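Local coordinates for protein AGR_C_1268p (Agrobacterium tumefaciens str. C58, PDB 2GHS) that probably acts as a metal-dependent gluconolactonase of the SMP-30/regucalcin family, a beta-propeller protein that holds one divalent cation per subunit, at residues Arg140-Gly145 and Glu321-Arg325; Trp64-Ile68 and Gly92-Ala96. All coordinates share one frame. Where two conformers were deposited one is given. Residue numbers count along the deposited sequence, not the author numbering.

Contact 1. Residues Arg140-Gly145 and Glu321-Arg325; sequences RMHPSG and EPLYR
The end of strand 134-141 runs into a type I turn from His142 to Gly145, closed by Gly145 N to His142 O (2.9 Å), while the irregular C-terminal residues Glu321-Arg325 pass alongside (Gly145 CA to Tyr324 CA 4.5 Å). Met141, a selenomethionine in the mmm rotamer, points toward the tail: CB lies 3.9 Å from Pro322 CD, and SE meets the edge of the Tyr324 ring (chi1 t) 5.4 Å from its centroid, a Met-aromatic contact. Arg140 (chi1 t, chi2 t, chi3 m) brings NH1 to 3.2 Å from OE2 of Glu321 (chi1 and chi2 m), a salt bridge with a weak hydrogen bond, while its NE binds Ile184 O. Two waters link Met141 N and O to Glu321 OE1. Arg325 N donates to Gly145 O (3.2 Å); a CB on Gly145 (phi 100°) would clash with Arg325 CD. His142 turns away, ND1 accepting from Ser144 N (3.0 Å) and NE2 hydrogen-bonding Gly190 O. The tail thus bridges neighbouring propeller blades: Tyr324 hydrogen-bonds Lys97 of strand 92-99 through its backbone and His124 through OH.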
loop_
_atom_site.group_PDB
_atom_site.type_symbol
_atom_site.label_atom_id
_atom_site.label_comp_id
_atom_site.label_asym_id
_atom_site.label_seq_id
_atom_site.Cartn_x
_atom_site.Cartn_y
_atom_site.Cartn_z
ATOM N N ARG A 140 -6.285 -1.048 0.232
ATOM C CA ARG A 140 -6.231 -1.350 1.669
ATOM C C ARG A 140 -7.598 -1.825 2.159
ATOM O O ARG A 140 -8.612 -1.374 1.656
ATOM C CB ARG A 140 -5.749 -0.140 2.483
ATOM C CG ARG A 140 -5.292 -0.552 3.912
ATOM C CD ARG A 140 -4.495 0.472 4.637
ATOM N NE ARG A 140 -3.328 0.878 3.865
ATOM C CZ ARG A 140 -2.232 0.151 3.758
ATOM N NH1 ARG A 140 -2.146 -0.991 4.397
ATOM N NH2 ARG A 140 -1.227 0.568 2.990
HETATM N N MSE A 141 -7.586 -2.703 3.157
HETATM C CA MSE A 141 -8.783 -3.230 3.791
HETATM C C MSE A 141 -9.392 -2.268 4.812
HETATM O O MSE A 141 -8.696 -1.734 5.681
HETATM C CB MSE A 141 -8.459 -4.561 4.489
HETATM C CG MSE A 141 -8.170 -5.717 3.563
HETATM SE SE MSE A 141 -9.720 -6.106 2.459
HETATM C CE MSE A 141 -11.059 -6.124 3.845
ATOM N N HIS A 142 -10.709 -2.106 4.719
ATOM C CA HIS A 142 -11.511 -1.380 5.672
ATOM C C HIS A 142 -11.959 -2.395 6.750
ATOM O O HIS A 142 -12.208 -3.564 6.439
ATOM C CB HIS A 142 -12.699 -0.723 4.943
ATOM C CG HIS A 142 -13.565 0.085 5.846
ATOM N ND1 HIS A 142 -14.573 -0.459 6.579
ATOM C CD2 HIS A 142 -13.507 1.383 6.198
ATOM C CE1 HIS A 142 -15.123 0.464 7.345
ATOM N NE2 HIS A 142 -14.489 1.607 7.134
ATOM N N PRO A 143 -12.089 -1.963 8.021
ATOM C CA PRO A 143 -12.497 -2.900 9.065
ATOM C C PRO A 143 -13.860 -3.618 8.914
ATOM O O PRO A 143 -14.094 -4.646 9.570
ATOM C CB PRO A 143 -12.408 -2.085 10.348
ATOM C CG PRO A 143 -12.180 -0.773 9.994
ATOM C CD PRO A 143 -11.716 -0.666 8.576
ATOM N N SER A 144 -14.737 -3.103 8.063
ATOM C CA SER A 144 -15.996 -3.772 7.734
ATOM C C SER A 144 -15.779 -5.071 6.926
ATOM O O SER A 144 -16.722 -5.854 6.758
ATOM C CB SER A 144 -16.857 -2.838 6.896
ATOM O OG SER A 144 -16.232 -2.593 5.644
ATOM N N GLY A 145 -14.574 -5.277 6.381
ATOM C CA GLY A 145 -14.321 -6.431 5.548
ATOM C C GLY A 145 -14.372 -6.146 4.074
ATOM O O GLY A 145 -14.263 -7.076 3.261
ATOM N N GLU A 321 -4.063 -5.502 9.767
ATOM C CA GLU A 321 -5.002 -5.241 8.712
ATOM C C GLU A 321 -6.238 -6.118 8.871
ATOM O O GLU A 321 -6.139 -7.277 9.287
ATOM C CB GLU A 321 -4.314 -5.498 7.344
ATOM C CG GLU A 321 -3.169 -4.511 7.033
ATOM C CD GLU A 321 -3.602 -3.024 6.867
ATOM O OE1 GLU A 321 -4.673 -2.757 6.328
ATOM O OE2 GLU A 321 -2.878 -2.095 7.303
ATOM N N PRO A 322 -7.413 -5.558 8.600
ATOM C CA PRO A 322 -8.629 -6.357 8.620
ATOM C C PRO A 322 -8.638 -7.468 7.599
ATOM O O PRO A 322 -7.967 -7.372 6.571
ATOM C CB PRO A 322 -9.726 -5.355 8.220
ATOM C CG PRO A 322 -9.157 -4.053 8.558
ATOM C CD PRO A 322 -7.709 -4.141 8.313
ATOM N N LEU A 323 -9.501 -8.458 7.851
ATOM C CA LEU A 323 -9.717 -9.574 6.927
ATOM C C LEU A 323 -10.795 -9.226 5.915
ATOM O O LEU A 323 -11.804 -8.580 6.252
ATOM C CB LEU A 323 -10.149 -10.830 7.674
ATOM C CG LEU A 323 -9.250 -11.471 8.699
ATOM C CD1 LEU A 323 -9.714 -12.911 8.950
ATOM C CD2 LEU A 323 -7.863 -11.457 8.268
ATOM N N TYR A 324 -10.609 -9.687 4.683
ATOM C CA TYR A 324 -11.650 -9.600 3.684
ATOM C C TYR A 324 -12.715 -10.654 3.927
ATOM O O TYR A 324 -12.394 -11.827 4.096
ATOM C CB TYR A 324 -11.089 -9.797 2.289
ATOM C CG TYR A 324 -12.102 -9.715 1.173
ATOM C CD1 TYR A 324 -12.635 -8.491 0.741
ATOM C CD2 TYR A 324 -12.549 -10.870 0.525
ATOM C CE1 TYR A 324 -13.557 -8.442 -0.292
ATOM C CE2 TYR A 324 -13.451 -10.815 -0.518
ATOM C CZ TYR A 324 -13.970 -9.604 -0.929
ATOM O OH TYR A 324 -14.833 -9.512 -1.972
ATOM N N ARG A 325 -13.978 -10.216 3.949
ATOM C CA ARG A 325 -15.128 -11.107 4.155
ATOM C C ARG A 325 -15.745 -11.554 2.839
ATOM O O ARG A 325 -16.255 -10.760 2.074
ATOM C CB ARG A 325 -16.152 -10.407 5.072
ATOM C CG ARG A 325 -15.554 -10.085 6.439
ATOM C CD ARG A 325 -16.444 -9.295 7.439
ATOM N NE ARG A 325 -17.648 -10.008 7.810
ATOM C CZ ARG A 325 -17.760 -10.829 8.860
ATOM N NH1 ARG A 325 -16.739 -11.059 9.687
ATOM N NH2 ARG A 325 -18.912 -11.412 9.098
HETATM O O HOH W 1 -6.674 -0.845 7.117
HETATM O O HOH W 2 -4.893 -4.014 3.874
HETATM O O HOH W 3 -16.398 -8.170 2.004
#

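Contact 2. Residues Trp64-Ile68 and Gly92-Ala96; sequences WWFNI and GSALA
Strands 62-67 and 92-99 face each other from consecutive blades of the beta-propeller, their short segments running antiparallel at 167° with axes 6.6 Å apart at closest approach, and they meet through side chains rather than backbone pairing. Trp64, with chi1 m and chi2 near 90°, points toward the other strand and sets CB 3.4 Å from Leu95 CD2. Trp65 turns away and stacks on His74. Phe66 is the main wedge: its chi1 m, chi2 89° ring lies with one face over Gly92 C and Ser93 CA, while CD2 comes to 3.3 Å from Gly92 O and CE1 to 3.9 Å from Leu95 CB. A CB on Gly92 would strike Phe66 CE2, so glycine lets the ring settle against the backbone. Asn67 again turns away, and Ile68 (mt) brings CD1 to 3.9 Å from Ser93 CB. A water lies 2.8 Å from Gly92 O and 3.4 Å from Ile68 O, the latter a weak bond at best. Ser93 and Ala94 form a classic beta bulge opposite Ala106, and Ser93 OG bonds Ser136. Ile68 lies beside Glu52 and Arg135, the predicted metal and substrate ligands. Strands 51-57 and 72-77 flank 62-67 in one sheet, whereas 92-99 edges the next, beside strand 102-107.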
loop_
_atom_site.group_PDB
_atom_site.type_symbol
_atom_site.label_atom_id
_atom_site.label_comp_id
_atom_site.label_asym_id
_atom_site.label_seq_id
_atom_site.Cartn_x
_atom_site.Cartn_y
_atom_site.Cartn_z
ATOM N N TRP A 64 4.210 -9.865 3.575
ATOM C CA TRP A 64 3.974 -10.092 2.173
ATOM C C TRP A 64 4.071 -8.749 1.436
ATOM O O TRP A 64 3.682 -7.700 1.975
ATOM C CB TRP A 64 2.573 -10.665 1.985
ATOM C CG TRP A 64 2.332 -12.004 2.617
ATOM C CD1 TRP A 64 1.901 -12.235 3.879
ATOM C CD2 TRP A 64 2.441 -13.278 1.983
ATOM N NE1 TRP A 64 1.764 -13.592 4.082
ATOM C CE2 TRP A 64 2.081 -14.243 2.913
ATOM C CE3 TRP A 64 2.795 -13.691 0.693
ATOM C CZ2 TRP A 64 2.085 -15.611 2.609
ATOM C CZ3 TRP A 64 2.797 -15.060 0.389
ATOM C CH2 TRP A 64 2.441 -15.992 1.352
ATOM N N TRP A 65 4.589 -8.767 0.206
ATOM C CA TRP A 65 4.523 -7.576 -0.662
ATOM C C TRP A 65 4.643 -8.001 -2.109
ATOM O O TRP A 65 4.863 -9.195 -2.398
ATOM C CB TRP A 65 5.595 -6.533 -0.302
ATOM C CG TRP A 65 6.997 -6.952 -0.485
ATOM C CD1 TRP A 65 7.756 -6.820 -1.619
ATOM C CD2 TRP A 65 7.844 -7.531 0.503
ATOM N NE1 TRP A 65 9.019 -7.301 -1.386
ATOM C CE2 TRP A 65 9.098 -7.736 -0.087
ATOM C CE3 TRP A 65 7.653 -7.904 1.843
ATOM C CZ2 TRP A 65 10.155 -8.316 0.593
ATOM C CZ3 TRP A 65 8.722 -8.470 2.536
ATOM C CH2 TRP A 65 9.948 -8.676 1.895
ATOM N N PHE A 66 4.482 -7.045 -3.024
ATOM C CA PHE A 66 4.594 -7.345 -4.416
ATOM C C PHE A 66 5.771 -6.656 -5.084
ATOM O O PHE A 66 6.219 -5.606 -4.663
ATOM C CB PHE A 66 3.307 -6.914 -5.159
ATOM C CG PHE A 66 2.081 -7.622 -4.713
ATOM C CD1 PHE A 66 1.325 -7.115 -3.652
ATOM C CD2 PHE A 66 1.655 -8.753 -5.365
ATOM C CE1 PHE A 66 0.163 -7.775 -3.233
ATOM C CE2 PHE A 66 0.523 -9.428 -4.958
ATOM C CZ PHE A 66 -0.221 -8.945 -3.883
ATOM N N ASN A 67 6.236 -7.276 -6.161
ATOM C CA ASN A 67 7.096 -6.627 -7.174
ATOM C C ASN A 67 6.220 -6.478 -8.403
ATOM O O ASN A 67 6.113 -7.395 -9.187
ATOM C CB ASN A 67 8.327 -7.456 -7.441
ATOM C CG ASN A 67 9.385 -6.715 -8.245
ATOM O OD1 ASN A 67 9.253 -5.535 -8.510
ATOM N ND2 ASN A 67 10.454 -7.422 -8.615
ATOM N N ILE A 68 5.535 -5.337 -8.494
ATOM C CA ILE A 68 4.335 -5.251 -9.350
ATOM C C ILE A 68 4.649 -5.625 -10.795
ATOM O O ILE A 68 4.026 -6.525 -11.376
ATOM C CB ILE A 68 3.665 -3.841 -9.322
ATOM C CG1 ILE A 68 3.074 -3.534 -7.958
ATOM C CG2 ILE A 68 2.528 -3.784 -10.402
ATOM C CD1 ILE A 68 2.385 -2.180 -7.930
ATOM N N GLY A 92 0.031 -8.435 -9.609
ATOM C CA GLY A 92 -0.657 -8.219 -8.332
ATOM C C GLY A 92 -0.171 -6.934 -7.707
ATOM O O GLY A 92 1.017 -6.635 -7.780
ATOM N N SER A 93 -1.076 -6.208 -7.030
ATOM C CA SER A 93 -0.691 -5.015 -6.272
ATOM C C SER A 93 -1.219 -4.885 -4.855
ATOM O O SER A 93 -0.740 -3.992 -4.139
ATOM C CB SER A 93 -1.077 -3.774 -7.029
ATOM O OG SER A 93 -2.501 -3.696 -7.104
ATOM N N ALA A 94 -2.181 -5.729 -4.452
ATOM C CA ALA A 94 -2.698 -5.692 -3.061
ATOM C C ALA A 94 -3.089 -7.057 -2.617
ATOM O O ALA A 94 -3.533 -7.868 -3.416
ATOM C CB ALA A 94 -3.872 -4.772 -2.901
ATOM N N LEU A 95 -2.925 -7.296 -1.318
ATOM C CA LEU A 95 -3.208 -8.598 -0.726
ATOM C C LEU A 95 -4.031 -8.425 0.556
ATOM O O LEU A 95 -3.687 -7.592 1.390
ATOM C CB LEU A 95 -1.895 -9.313 -0.365
ATOM C CG LEU A 95 -1.901 -10.765 0.107
ATOM C CD1 LEU A 95 -2.158 -11.723 -1.054
ATOM C CD2 LEU A 95 -0.584 -11.151 0.791
ATOM N N ALA A 96 -5.051 -9.269 0.725
ATOM C CA ALA A 96 -5.834 -9.302 1.946
ATOM C C ALA A 96 -5.948 -10.733 2.396
ATOM O O ALA A 96 -6.109 -11.656 1.593
ATOM C CB ALA A 96 -7.190 -8.714 1.747
HETATM O O HOH W 4 2.865 -8.512 -8.838
#

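Overall arrangement
From the N terminus, contact 2 comes first: residues 64-68 and 92-96 close a short loop containing strands 72-77 and 82-87, and so join one four-stranded blade to the innermost strand of the next. Contact 1 opens only after contact 2 has closed, and its loop, from 140-145 to 321-325, spans nearly all of the remaining chain. The two loops are therefore in series, neither nesting nor crossing. In space they meet at Ala96, whose CB lies 3.6 Å from Met141 CG and 4.1 Å from Tyr324 CB. Strand 92-99 thus packs against strand 62-67 at its start and, further along, against strand 134-141 and the C-terminal tail, linking three successive sheets around the propeller.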